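Local coordinates for protein ABC transporter (Caldanaerobius, PDB 4G68) that probably binds xylan-derived oligosaccharides outside the cell as the solute-binding component of an ABC transporter, at residues W44-G49 against I98-A103; E78-K83 against D199-M204; D180-F185 against A248-S253. All coordinates share one frame; numbering follows the deposited sequence.

Interaction 1. Residues W44-G49 against I98-A103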
ATOM      1  N   TRP C  44      -7.191 -15.024   8.816  1.00 23.21           N
ATOM      2  CA  TRP C  44      -7.885 -14.023   8.012  1.00 24.42           C
ATOM      3  C   TRP C  44      -6.923 -13.246   7.135  1.00 24.65           C
ATOM      4  O   TRP C  44      -5.829 -12.902   7.576  1.00 22.67           O
ATOM      5  CB  TRP C  44      -8.646 -13.018   8.871  1.00 27.45           C
ATOM      6  CG  TRP C  44      -9.751 -13.614   9.756  1.00 29.51           C
ATOM      7  CD1 TRP C  44     -10.199 -14.935   9.828  1.00 29.43           C
ATOM      8  CD2 TRP C  44     -10.582 -12.877  10.727  1.00 30.21           C
ATOM      9  NE1 TRP C  44     -11.218 -15.071  10.769  1.00 28.52           N
ATOM     10  CE2 TRP C  44     -11.505 -13.872  11.327  1.00 30.33           C
ATOM     11  CE3 TRP C  44     -10.649 -11.548  11.140  1.00 29.21           C
ATOM     12  CZ2 TRP C  44     -12.414 -13.527  12.313  1.00 30.77           C
ATOM     13  CZ3 TRP C  44     -11.582 -11.209  12.140  1.00 32.42           C
ATOM     14  CH2 TRP C  44     -12.445 -12.181  12.708  1.00 32.13           C
ATOM     15  N   ASN C  45      -7.350 -12.943   5.902  1.00 23.73           N
ATOM     16  CA  ASN C  45      -6.571 -12.084   4.977  1.00 26.25           C
ATOM     17  C   ASN C  45      -7.500 -11.330   4.013  1.00 25.95           C
ATOM     18  O   ASN C  45      -8.734 -11.545   4.032  1.00 24.86           O
ATOM     19  CB  ASN C  45      -5.487 -12.893   4.235  1.00 27.34           C
ATOM     20  CG  ASN C  45      -6.078 -13.926   3.297  1.00 23.01           C
ATOM     21  OD1 ASN C  45      -6.472 -13.596   2.169  1.00 25.93           O
ATOM     22  ND2 ASN C  45      -6.173 -15.167   3.763  1.00 26.72           N
ATOM     23  N   LEU C  46      -6.921 -10.446   3.194  1.00 25.38           N
ATOM     24  CA  LEU C  46      -7.725  -9.596   2.306  1.00 26.19           C
ATOM     25  C   LEU C  46      -7.519  -9.874   0.803  1.00 27.65           C
ATOM     26  O   LEU C  46      -7.995  -9.088  -0.054  1.00 24.33           O
ATOM     27  CB  LEU C  46      -7.512  -8.118   2.608  1.00 25.20           C
ATOM     28  CG  LEU C  46      -6.111  -7.517   2.442  1.00 27.28           C
ATOM     29  CD1 LEU C  46      -5.414  -7.899   1.135  1.00 26.77           C
ATOM     30  CD2 LEU C  46      -6.163  -5.995   2.560  1.00 26.07           C
ATOM     31  N   PHE C  47      -6.841 -10.989   0.482  1.00 28.29           N
ATOM     32  CA  PHE C  47      -6.578 -11.365  -0.930  1.00 29.17           C
ATOM     33  C   PHE C  47      -7.788 -11.885  -1.729  1.00 31.57           C
ATOM     34  O   PHE C  47      -7.941 -13.094  -2.011  1.00 29.07           O
ATOM     35  CB  PHE C  47      -5.390 -12.314  -1.035  1.00 30.99           C
ATOM     36  CG  PHE C  47      -4.088 -11.670  -0.682  1.00 30.49           C
ATOM     37  CD1 PHE C  47      -3.458 -10.795  -1.563  1.00 31.70           C
ATOM     38  CD2 PHE C  47      -3.485 -11.933   0.544  1.00 31.81           C
ATOM     39  CE1 PHE C  47      -2.243 -10.203  -1.215  1.00 32.34           C
ATOM     40  CE2 PHE C  47      -2.289 -11.327   0.901  1.00 32.19           C
ATOM     41  CZ  PHE C  47      -1.658 -10.464   0.010  1.00 29.88           C
ATOM     42  N   THR C  48      -8.608 -10.934  -2.152  1.00 31.48           N
ATOM     43  CA  THR C  48      -9.931 -11.227  -2.697  1.00 34.59           C
ATOM     44  C   THR C  48      -9.964 -11.401  -4.217  1.00 39.69           C
ATOM     45  O   THR C  48     -10.764 -12.182  -4.744  1.00 41.22           O
ATOM     46  CB  THR C  48     -10.906 -10.129  -2.267  1.00 32.54           C
ATOM     47  OG1 THR C  48     -12.159 -10.328  -2.902  1.00 37.65           O
ATOM     48  CG2 THR C  48     -10.379  -8.747  -2.607  1.00 29.00           C
ATOM     49  N   GLY C  49      -9.097 -10.664  -4.920  1.00 40.95           N
ATOM     50  CA  GLY C  49      -9.086 -10.678  -6.394  1.00 36.60           C
ATOM     51  C   GLY C  49      -8.261 -11.819  -6.962  1.00 37.51           C
ATOM     52  O   GLY C  49      -7.410 -12.401  -6.266  1.00 34.43           O
ATOM     53  N   ILE C  98      -4.403 -16.437  13.315  1.00 23.47           N
ATOM     54  CA  ILE C  98      -3.489 -15.678  12.454  1.00 21.99           C
ATOM     55  C   ILE C  98      -4.248 -14.660  11.623  1.00 19.78           C
ATOM     56  O   ILE C  98      -5.284 -14.981  11.049  1.00 22.63           O
ATOM     57  CB  ILE C  98      -2.721 -16.573  11.453  1.00 21.03           C
ATOM     58  CG1 ILE C  98      -2.043 -17.746  12.158  1.00 20.90           C
ATOM     59  CG2 ILE C  98      -1.649 -15.754  10.762  1.00 22.35           C
ATOM     60  CD1 ILE C  98      -1.758 -18.918  11.267  1.00 21.31           C
ATOM     61  N   PHE C  99      -3.745 -13.444  11.584  1.00 21.56           N
ATOM     62  CA  PHE C  99      -4.375 -12.388  10.811  1.00 22.44           C
ATOM     63  C   PHE C  99      -3.379 -11.516  10.068  1.00 25.19           C
ATOM     64  O   PHE C  99      -2.364 -11.102  10.646  1.00 24.71           O
ATOM     65  CB  PHE C  99      -5.333 -11.533  11.686  1.00 23.54           C
ATOM     66  CG  PHE C  99      -4.661 -10.712  12.770  1.00 26.13           C
ATOM     67  CD1 PHE C  99      -4.276  -9.362  12.548  1.00 27.41           C
ATOM     68  CD2 PHE C  99      -4.468 -11.255  14.029  1.00 27.39           C
ATOM     69  CE1 PHE C  99      -3.677  -8.617  13.560  1.00 29.26           C
ATOM     70  CE2 PHE C  99      -3.882 -10.517  15.039  1.00 29.16           C
ATOM     71  CZ  PHE C  99      -3.502  -9.190  14.813  1.00 30.25           C
ATOM     72  N   GLN C 100      -3.712 -11.203   8.808  1.00 23.23           N
ATOM     73  CA  GLN C 100      -2.951 -10.240   8.020  1.00 23.13           C
ATOM     74  C   GLN C 100      -3.090  -8.857   8.632  1.00 23.84           C
ATOM     75  O   GLN C 100      -4.144  -8.537   9.172  1.00 23.89           O
ATOM     76  CB  GLN C 100      -3.506 -10.215   6.589  1.00 23.11           C
ATOM     77  CG  GLN C 100      -2.813  -9.221   5.628  1.00 23.64           C
ATOM     78  CD  GLN C 100      -3.279  -9.390   4.158  1.00 24.69           C
ATOM     79  OE1 GLN C 100      -4.169 -10.175   3.883  1.00 22.46           O
ATOM     80  NE2 GLN C 100      -2.689  -8.623   3.227  1.00 23.38           N
ATOM     81  N   THR C 101      -2.031  -8.052   8.609  1.00 23.30           N
ATOM     82  CA  THR C 101      -2.153  -6.673   9.128  1.00 21.03           C
ATOM     83  C   THR C 101      -1.182  -5.732   8.381  1.00 21.91           C
ATOM     84  O   THR C 101      -0.455  -6.181   7.454  1.00 20.70           O
ATOM     85  CB  THR C 101      -1.925  -6.623  10.643  1.00 20.23           C
ATOM     86  OG1 THR C 101      -2.497  -5.434  11.201  1.00 19.93           O
ATOM     87  CG2 THR C 101      -0.426  -6.706  10.955  1.00 21.79           C
ATOM     88  N   TRP C 102      -1.254  -4.450   8.749  1.00 18.91           N
ATOM     89  CA  TRP C 102      -0.304  -3.426   8.349  1.00 21.86           C
ATOM     90  C   TRP C 102       0.500  -3.091   9.547  1.00 22.27           C
ATOM     91  O   TRP C 102      -0.017  -2.709  10.591  1.00 22.74           O
ATOM     92  CB  TRP C 102      -0.983  -2.174   7.799  1.00 19.29           C
ATOM     93  CG  TRP C 102      -1.726  -2.483   6.519  1.00 21.93           C
ATOM     94  CD1 TRP C 102      -1.232  -2.453   5.233  1.00 20.62           C
ATOM     95  CD2 TRP C 102      -3.114  -2.912   6.398  1.00 19.70           C
ATOM     96  NE1 TRP C 102      -2.187  -2.837   4.333  1.00 22.82           N
ATOM     97  CE2 TRP C 102      -3.360  -3.108   4.972  1.00 22.44           C
ATOM     98  CE3 TRP C 102      -4.148  -3.136   7.300  1.00 21.26           C
ATOM     99  CZ2 TRP C 102      -4.609  -3.507   4.481  1.00 21.95           C
ATOM    100  CZ3 TRP C 102      -5.405  -3.510   6.813  1.00 21.59           C
ATOM    101  CH2 TRP C 102      -5.631  -3.706   5.435  1.00 25.35           C
ATOM    102  N   ALA C 103       1.791  -3.294   9.417  1.00 25.71           N
ATOM    103  CA  ALA C 103       2.704  -3.104  10.537  1.00 26.41           C
ATOM    104  C   ALA C 103       2.913  -1.625  10.777  1.00 30.02           C
ATOM    105  O   ALA C 103       2.645  -0.803   9.883  1.00 32.25           O
ATOM    106  CB  ALA C 103       4.030  -3.764  10.238  1.00 29.20           C
TER
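Leu46 N donates a hydrogen bond of 2.8 Å to Gln100 OE1, so that a glutamine side chain takes up the pairing where the backbones of two parallel strands part. The strands, 40-45 and 98-102, are parallel neighbours in the sheet, as expected for the first lobe of a solute-binding-protein fold. Trp44 N binds Ile98 O at 2.9 Å, and Gln100 N returns a bond of 3.0 Å to Trp44 O. Past Asn45 the first chain turns out of the sheet, and Gln100 follows it: CG stands anti to the backbone N (chi1 179°), and the chain beyond is extended. Asn45 shapes the same loop from within, its OD1 accepting from Phe47 N on an in-plane lone pair in an Asx turn. The Gln100 carboxamide lies within 19° of parallel to the Phe47 ring, with NE2 3.6 Å from Phe47 CE2. Leu46 CD1 sits over the centre of that ring and comes to 3.5 Å from Gln100 NE2. The other branch of Leu46 points at Trp102, tip to tip, with CD2 3.5 Å from Trp102 CZ2.

Interaction 2. Residues E78-K83 against D199-M204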
ATOM      1  N   GLU C  78     -12.759  -8.303   1.712  1.00 32.59           N
ATOM      2  CA  GLU C  78     -12.259  -7.161   0.944  1.00 31.47           C
ATOM      3  C   GLU C  78     -11.505  -6.189   1.865  1.00 32.06           C
ATOM      4  O   GLU C  78     -11.953  -5.870   2.983  1.00 31.01           O
ATOM      5  CB  GLU C  78     -13.385  -6.457   0.147  1.00 32.74           C
ATOM      6  CG  GLU C  78     -12.926  -5.234  -0.682  1.00 32.74           C
ATOM      7  CD  GLU C  78     -12.748  -3.971   0.135  1.00 34.04           C
ATOM      8  OE1 GLU C  78     -13.499  -3.783   1.122  1.00 33.85           O
ATOM      9  OE2 GLU C  78     -11.817  -3.160  -0.152  1.00 33.88           O
ATOM     10  N   ASN C  79     -10.343  -5.754   1.376  1.00 29.70           N
ATOM     11  CA  ASN C  79      -9.481  -4.758   2.017  1.00 26.81           C
ATOM     12  C   ASN C  79     -10.140  -3.732   3.008  1.00 28.27           C
ATOM     13  O   ASN C  79      -9.787  -3.658   4.215  1.00 29.71           O
ATOM     14  CB  ASN C  79      -8.746  -4.008   0.862  1.00 25.53           C
ATOM     15  CG  ASN C  79      -7.873  -2.919   1.352  1.00 24.36           C
ATOM     16  OD1 ASN C  79      -7.247  -3.057   2.409  1.00 24.11           O
ATOM     17  ND2 ASN C  79      -7.820  -1.805   0.617  1.00 27.13           N
ATOM     18  N   ASP C  80     -11.074  -2.925   2.521  1.00 26.60           N
ATOM     19  CA  ASP C  80     -11.610  -1.864   3.371  1.00 28.59           C
ATOM     20  C   ASP C  80     -12.563  -2.395   4.435  1.00 27.55           C
ATOM     21  O   ASP C  80     -12.582  -1.901   5.580  1.00 29.75           O
ATOM     22  CB  ASP C  80     -12.210  -0.734   2.527  1.00 26.79           C
ATOM     23  CG  ASP C  80     -11.140   0.170   1.963  1.00 26.94           C
ATOM     24  OD1 ASP C  80     -10.520   0.943   2.743  1.00 29.09           O
ATOM     25  OD2 ASP C  80     -10.872   0.085   0.749  1.00 31.21           O
ATOM     26  N   ALA C  81     -13.309  -3.421   4.056  1.00 29.27           N
ATOM     27  CA  ALA C  81     -14.192  -4.149   4.980  1.00 30.57           C
ATOM     28  C   ALA C  81     -13.370  -4.958   6.009  1.00 30.51           C
ATOM     29  O   ALA C  81     -13.821  -5.206   7.148  1.00 27.94           O
ATOM     30  CB  ALA C  81     -15.144  -5.060   4.193  1.00 30.07           C
ATOM     31  N   TYR C  82     -12.166  -5.367   5.605  1.00 30.25           N
ATOM     32  CA  TYR C  82     -11.311  -6.178   6.470  1.00 26.94           C
ATOM     33  C   TYR C  82     -10.781  -5.309   7.631  1.00 29.44           C
ATOM     34  O   TYR C  82     -10.677  -5.741   8.791  1.00 30.57           O
ATOM     35  CB  TYR C  82     -10.156  -6.750   5.624  1.00 27.10           C
ATOM     36  CG  TYR C  82      -9.183  -7.556   6.440  1.00 25.74           C
ATOM     37  CD1 TYR C  82      -9.422  -8.914   6.703  1.00 25.77           C
ATOM     38  CD2 TYR C  82      -8.015  -6.973   6.948  1.00 24.74           C
ATOM     39  CE1 TYR C  82      -8.534  -9.649   7.448  1.00 26.69           C
ATOM     40  CE2 TYR C  82      -7.121  -7.707   7.734  1.00 28.48           C
ATOM     41  CZ  TYR C  82      -7.385  -9.035   7.978  1.00 27.97           C
ATOM     42  OH  TYR C  82      -6.504  -9.760   8.735  1.00 30.11           O
ATOM     43  N   LYS C  83     -10.419  -4.065   7.321  1.00 27.99           N
ATOM     44  CA  LYS C  83     -10.046  -3.103   8.350  1.00 28.03           C
ATOM     45  C   LYS C  83     -11.067  -3.076   9.496  1.00 31.75           C
ATOM     46  O   LYS C  83     -10.715  -3.221  10.693  1.00 28.57           O
ATOM     47  CB  LYS C  83      -9.945  -1.722   7.712  1.00 27.69           C
ATOM     48  CG  LYS C  83      -8.757  -1.668   6.753  1.00 27.88           C
ATOM     49  CD  LYS C  83      -8.548  -0.257   6.241  1.00 29.61           C
ATOM     50  CE  LYS C  83      -7.396  -0.283   5.252  1.00 31.09           C
ATOM     51  NZ  LYS C  83      -7.796   0.504   4.067  1.00 30.80           N
ATOM     52  N   ASP C 199     -13.298   5.082  -0.884  1.00 26.64           N
ATOM     53  CA  ASP C 199     -12.760   4.568   0.338  1.00 26.51           C
ATOM     54  C   ASP C 199     -11.628   5.454   0.822  1.00 25.61           C
ATOM     55  O   ASP C 199     -10.991   5.124   1.779  1.00 27.64           O
ATOM     56  CB  ASP C 199     -12.366   3.068   0.161  1.00 28.25           C
ATOM     57  CG  ASP C 199     -13.592   2.173  -0.179  1.00 33.81           C
ATOM     58  OD1 ASP C 199     -14.585   2.238   0.579  1.00 32.43           O
ATOM     59  OD2 ASP C 199     -13.579   1.385  -1.171  1.00 28.69           O
ATOM     60  N   GLU C 200     -11.405   6.601   0.156  1.00 25.98           N
ATOM     61  CA  GLU C 200     -10.453   7.696   0.578  1.00 23.21           C
ATOM     62  C   GLU C 200      -8.951   7.414   0.611  1.00 20.07           C
ATOM     63  O   GLU C 200      -8.131   8.309   0.339  1.00 17.53           O
ATOM     64  CB  GLU C 200     -10.895   8.344   1.897  1.00 23.32           C
ATOM     65  CG  GLU C 200     -12.406   8.545   1.907  1.00 27.49           C
ATOM     66  CD  GLU C 200     -12.885   9.333   3.105  1.00 33.05           C
ATOM     67  OE1 GLU C 200     -12.152   9.384   4.115  1.00 29.45           O
ATOM     68  OE2 GLU C 200     -14.002   9.917   3.017  1.00 32.93           O
ATOM     69  N   TRP C 201      -8.585   6.191   1.009  1.00 18.70           N
ATOM     70  CA  TRP C 201      -7.193   5.853   1.018  1.00 20.32           C
ATOM     71  C   TRP C 201      -6.498   5.958  -0.352  1.00 18.68           C
ATOM     72  O   TRP C 201      -5.428   6.466  -0.407  1.00 18.70           O
ATOM     73  CB  TRP C 201      -6.873   4.566   1.814  1.00 20.70           C
ATOM     74  CG  TRP C 201      -7.287   3.339   1.118  1.00 22.90           C
ATOM     75  CD1 TRP C 201      -8.457   2.598   1.296  1.00 19.68           C
ATOM     76  CD2 TRP C 201      -6.577   2.697   0.026  1.00 21.95           C
ATOM     77  NE1 TRP C 201      -8.499   1.551   0.425  1.00 23.45           N
ATOM     78  CE2 TRP C 201      -7.391   1.550  -0.369  1.00 21.83           C
ATOM     79  CE3 TRP C 201      -5.336   2.911  -0.606  1.00 21.56           C
ATOM     80  CZ2 TRP C 201      -7.010   0.702  -1.406  1.00 22.21           C
ATOM     81  CZ3 TRP C 201      -4.972   2.060  -1.624  1.00 20.79           C
ATOM     82  CH2 TRP C 201      -5.785   0.969  -2.011  1.00 17.75           C
ATOM     83  N   PRO C 202      -7.117   5.536  -1.453  1.00 22.47           N
ATOM     84  CA  PRO C 202      -6.319   5.640  -2.695  1.00 21.02           C
ATOM     85  C   PRO C 202      -5.899   7.084  -3.067  1.00 21.27           C
ATOM     86  O   PRO C 202      -4.762   7.284  -3.464  1.00 20.34           O
ATOM     87  CB  PRO C 202      -7.225   5.017  -3.749  1.00 23.36           C
ATOM     88  CG  PRO C 202      -8.194   4.189  -2.995  1.00 22.63           C
ATOM     89  CD  PRO C 202      -8.443   4.951  -1.720  1.00 21.81           C
ATOM     90  N   GLY C 203      -6.792   8.079  -2.927  1.00 21.72           N
ATOM     91  CA  GLY C 203      -6.436   9.473  -3.250  1.00 18.91           C
ATOM     92  C   GLY C 203      -5.474  10.091  -2.269  1.00 23.45           C
ATOM     93  O   GLY C 203      -4.752  11.102  -2.591  1.00 22.18           O
ATOM     94  N   MET C 204      -5.523   9.544  -1.043  1.00 21.99           N
ATOM     95  CA  MET C 204      -4.679   9.955   0.044  1.00 21.18           C
ATOM     96  C   MET C 204      -3.200   9.715  -0.389  1.00 20.08           C
ATOM     97  O   MET C 204      -2.417  10.579  -0.250  1.00 16.89           O
ATOM     98  CB  MET C 204      -5.078   9.114   1.274  1.00 20.80           C
ATOM     99  CG  MET C 204      -4.732   9.697   2.610  1.00 18.37           C
ATOM    100  SD  MET C 204      -4.101   8.441   3.795  1.00 17.04           S
ATOM    101  CE  MET C 204      -2.787   7.735   2.753  1.00 21.57           C
TER
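Trp201 turns its CG between its own backbone N and carbonyl carbon (chi1 74°), while Asp80 places CG anti to its carbonyl carbon (chi1 -78°); each torsion sets its CG toward the other segment. At the indole edge, Trp201 NE1 donates to Asp80 OD2 at 2.8 Å, with an N-H...O angle of 158°; the oxygen uses its syn lone pair and lies almost exactly in the ring plane. The contact joins the starts of helices 79-91 and 201-215, which in a solute-binding protein of this fold would probably lie on different lobes. Lys83, one turn beyond Asp80, completes the group. Its chain bends at the end, and NZ forms a salt bridge of 3.1 Å with Asp80 OD1, approaching from above the carboxylate plane. The same NZ makes an off-centre cation-pi contact, 4.0 Å from the centroid of the five-membered ring of Trp201. Asn79 adds a tip-to-tip approach, with ND2 3.3 Å from Trp201 CZ2 and the amide steeply inclined to the ring. Asp199 stacks its carboxylate against that of Asp80, with CB 3.4 Å from Asp80 OD2 and its own OD2 3.6 Å from the same oxygen. Two like charges this close would tend to raise the proton affinity of both carboxylates. Lys83 NZ, a positive charge, and the indole N-H, a neutral donor, probably offset that repulsion at Asp80.

Interaction 3. Residues D180-F185 against A248-S253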
ATOM      1  N   ASP C 180       0.747  19.343 -17.659  1.00 28.24           N
ATOM      2  CA  ASP C 180       0.548  19.490 -19.103  1.00 32.44           C
ATOM      3  C   ASP C 180       0.044  18.204 -19.809  1.00 32.24           C
ATOM      4  O   ASP C 180      -0.886  18.274 -20.648  1.00 31.13           O
ATOM      5  CB  ASP C 180       1.798  20.032 -19.817  1.00 35.19           C
ATOM      6  CG  ASP C 180       1.547  20.231 -21.304  1.00 44.01           C
ATOM      7  OD1 ASP C 180       0.496  20.883 -21.636  1.00 39.81           O
ATOM      8  OD2 ASP C 180       2.333  19.709 -22.136  1.00 51.52           O
ATOM      9  N   ALA C 181       0.653  17.051 -19.473  1.00 29.39           N
ATOM     10  CA  ALA C 181       0.167  15.753 -19.950  1.00 27.90           C
ATOM     11  C   ALA C 181      -1.308  15.577 -19.607  1.00 25.53           C
ATOM     12  O   ALA C 181      -2.098  15.159 -20.456  1.00 26.98           O
ATOM     13  CB  ALA C 181       0.980  14.592 -19.371  1.00 26.23           C
ATOM     14  N   ILE C 182      -1.675  15.881 -18.371  1.00 23.58           N
ATOM     15  CA  ILE C 182      -3.071  15.739 -17.931  1.00 26.00           C
ATOM     16  C   ILE C 182      -3.901  16.671 -18.814  1.00 26.39           C
ATOM     17  O   ILE C 182      -4.905  16.251 -19.386  1.00 28.54           O
ATOM     18  CB  ILE C 182      -3.253  16.154 -16.435  1.00 25.37           C
ATOM     19  CG1 ILE C 182      -2.553  15.132 -15.485  1.00 24.19           C
ATOM     20  CG2 ILE C 182      -4.730  16.474 -16.103  1.00 25.42           C
ATOM     21  CD1 ILE C 182      -2.383  15.663 -14.082  1.00 19.20           C
ATOM     22  N   LYS C 183      -3.467  17.938 -18.942  1.00 27.79           N
ATOM     23  CA  LYS C 183      -4.220  18.855 -19.837  1.00 29.21           C
ATOM     24  C   LYS C 183      -4.350  18.346 -21.287  1.00 29.26           C
ATOM     25  O   LYS C 183      -5.441  18.500 -21.890  1.00 28.34           O
ATOM     26  CB  LYS C 183      -3.568  20.199 -19.839  1.00 30.30           C
ATOM     27  CG  LYS C 183      -3.958  20.998 -18.623  1.00 36.50           C
ATOM     28  CD  LYS C 183      -3.104  22.232 -18.509  1.00 35.38           C
ATOM     29  CE  LYS C 183      -3.555  23.046 -17.322  1.00 39.57           C
ATOM     30  NZ  LYS C 183      -2.646  24.239 -17.110  1.00 41.54           N
ATOM     31  N   THR C 184      -3.241  17.794 -21.825  1.00 29.87           N
ATOM     32  CA  THR C 184      -3.194  17.259 -23.202  1.00 28.76           C
ATOM     33  C   THR C 184      -4.161  16.105 -23.365  1.00 31.21           C
ATOM     34  O   THR C 184      -5.025  16.151 -24.241  1.00 28.19           O
ATOM     35  CB  THR C 184      -1.741  16.897 -23.661  1.00 28.85           C
ATOM     36  OG1 THR C 184      -0.888  18.056 -23.494  1.00 26.66           O
ATOM     37  CG2 THR C 184      -1.688  16.454 -25.145  1.00 25.97           C
ATOM     38  N   PHE C 185      -4.082  15.098 -22.485  1.00 29.70           N
ATOM     39  CA  PHE C 185      -5.018  13.970 -22.564  1.00 32.07           C
ATOM     40  C   PHE C 185      -6.469  14.366 -22.461  1.00 31.84           C
ATOM     41  O   PHE C 185      -7.325  13.854 -23.183  1.00 33.42           O
ATOM     42  CB  PHE C 185      -4.722  12.906 -21.498  1.00 29.73           C
ATOM     43  CG  PHE C 185      -3.531  12.048 -21.836  1.00 31.83           C
ATOM     44  CD1 PHE C 185      -3.540  11.228 -22.991  1.00 31.10           C
ATOM     45  CD2 PHE C 185      -2.402  12.034 -21.003  1.00 30.38           C
ATOM     46  CE1 PHE C 185      -2.444  10.423 -23.302  1.00 31.56           C
ATOM     47  CE2 PHE C 185      -1.310  11.218 -21.318  1.00 31.80           C
ATOM     48  CZ  PHE C 185      -1.330  10.418 -22.463  1.00 29.96           C
ATOM     49  N   ALA C 248      -7.045  20.690 -13.393  1.00 31.99           N
ATOM     50  CA  ALA C 248      -6.496  20.336 -14.712  1.00 29.66           C
ATOM     51  C   ALA C 248      -7.329  19.268 -15.353  1.00 32.14           C
ATOM     52  O   ALA C 248      -7.212  19.088 -16.543  1.00 32.43           O
ATOM     53  CB  ALA C 248      -5.078  19.854 -14.594  1.00 30.53           C
ATOM     54  N   GLY C 249      -8.143  18.565 -14.548  1.00 31.61           N
ATOM     55  CA  GLY C 249      -9.092  17.537 -15.024  1.00 26.24           C
ATOM     56  C   GLY C 249      -8.400  16.176 -15.118  1.00 29.78           C
ATOM     57  O   GLY C 249      -8.663  15.389 -16.040  1.00 28.83           O
ATOM     58  N   ALA C 250      -7.493  15.912 -14.175  1.00 27.76           N
ATOM     59  CA  ALA C 250      -6.925  14.561 -14.035  1.00 25.99           C
ATOM     60  C   ALA C 250      -7.958  13.422 -13.879  1.00 27.30           C
ATOM     61  O   ALA C 250      -7.693  12.308 -14.306  1.00 25.63           O
ATOM     62  CB  ALA C 250      -5.920  14.529 -12.904  1.00 24.34           C
ATOM     63  N   PHE C 251      -9.131  13.689 -13.287  1.00 27.78           N
ATOM     64  CA  PHE C 251     -10.041  12.598 -12.872  1.00 29.24           C
ATOM     65  C   PHE C 251     -11.381  12.623 -13.581  1.00 29.77           C
ATOM     66  O   PHE C 251     -11.910  13.696 -13.863  1.00 34.58           O
ATOM     67  CB  PHE C 251     -10.187  12.529 -11.322  1.00 28.62           C
ATOM     68  CG  PHE C 251      -8.837  12.676 -10.590  1.00 27.17           C
ATOM     69  CD1 PHE C 251      -7.887  11.617 -10.588  1.00 25.91           C
ATOM     70  CD2 PHE C 251      -8.489  13.892  -9.937  1.00 24.03           C
ATOM     71  CE1 PHE C 251      -6.639  11.794  -9.989  1.00 23.62           C
ATOM     72  CE2 PHE C 251      -7.255  14.050  -9.331  1.00 24.66           C
ATOM     73  CZ  PHE C 251      -6.329  13.019  -9.345  1.00 23.88           C
ATOM     74  N   ASP C 252     -11.941  11.458 -13.861  1.00 30.88           N
ATOM     75  CA  ASP C 252     -13.297  11.368 -14.393  1.00 34.29           C
ATOM     76  C   ASP C 252     -14.278  12.066 -13.437  1.00 36.99           C
ATOM     77  O   ASP C 252     -14.056  12.096 -12.231  1.00 38.39           O
ATOM     78  CB  ASP C 252     -13.725   9.923 -14.557  1.00 39.00           C
ATOM     79  CG  ASP C 252     -13.208   9.287 -15.852  1.00 44.97           C
ATOM     80  OD1 ASP C 252     -13.224   9.924 -16.946  1.00 45.87           O
ATOM     81  OD2 ASP C 252     -12.800   8.104 -15.772  1.00 50.28           O
ATOM     82  N   SER C 253     -15.359  12.616 -13.971  1.00 38.03           N
ATOM     83  CA  SER C 253     -16.380  13.296 -13.153  1.00 39.12           C
ATOM     84  C   SER C 253     -16.807  12.526 -11.847  1.00 34.69           C
ATOM     85  O   SER C 253     -16.792  13.084 -10.747  1.00 37.02           O
ATOM     86  CB  SER C 253     -17.598  13.667 -14.036  1.00 38.16           C
ATOM     87  OG  SER C 253     -17.199  14.349 -15.242  1.00 49.42           O
TER
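Helix 175-187 presents Ile182 to Ala248 and Ala250 from a turn in which one carbonyl oxygen, Asp180 O, is gripped twice. Thr184 N reaches it at 2.7 Å in the regular helical bond, and Thr184 OG1 adds a second at 2.9 Å, standing 46° above the carbonyl plane. Both bonds stay inside the helix; no hydrogen bond crosses to 248-253, and the contact itself is one of apolar fit. Ile182 does most of the touching with two branches. CG1 lies anti to the carbonyl carbon (chi1 -69°), and CG2 is anti to the backbone N. CG2 is pressed against the bend of the other chain, 3.4 Å from Ala250 N, 3.6 Å from Ala248 O and 3.7 Å from Ala248 CB, so this single methyl meets residues before and after Gly249. The longer branch ends in CD1, which lies 3.9 Å from Ala250 CB. That alanine methyl also sits over the centre of the Phe251 ring, which is stacked in turn with Phe255. On the exposed side, Lys183 CG passes Ala248 CB at 4.3 Å before the aliphatic chain runs on, extended. Backbone pairing of Ala250 with Phe193 ties the loop to the chain that follows helix 175-187. The turn receiving the isoleucine is the end of helix 233-248, where Gly249 leaves helical geometry at a phi of 87° while two bonds run back into the last turn: a helix C-terminus closed by a Schellman motif.

The three contacts sample the fold from its sheet to its periphery. Interaction 1 is buried in the sheet region and rests on strand pairing extended by a side-chain amide; interaction 2 is partly buried and charged, set where two helices begin; interaction 3, the farthest from the chain's centre, is partly buried with an exposed lysine and packs a helix face against the end of another helix and the loop after it, with no hydrogen bond across. Interactions 1 and 2 adjoin through helix 79-91: Tyr82 OH probably bonds Gln100 O, and Asn79 touches both Leu46 and Trp102. Interaction 3 stands apart, its nearest atoms about 7 Å from interaction 2 and about 21 Å from interaction 1.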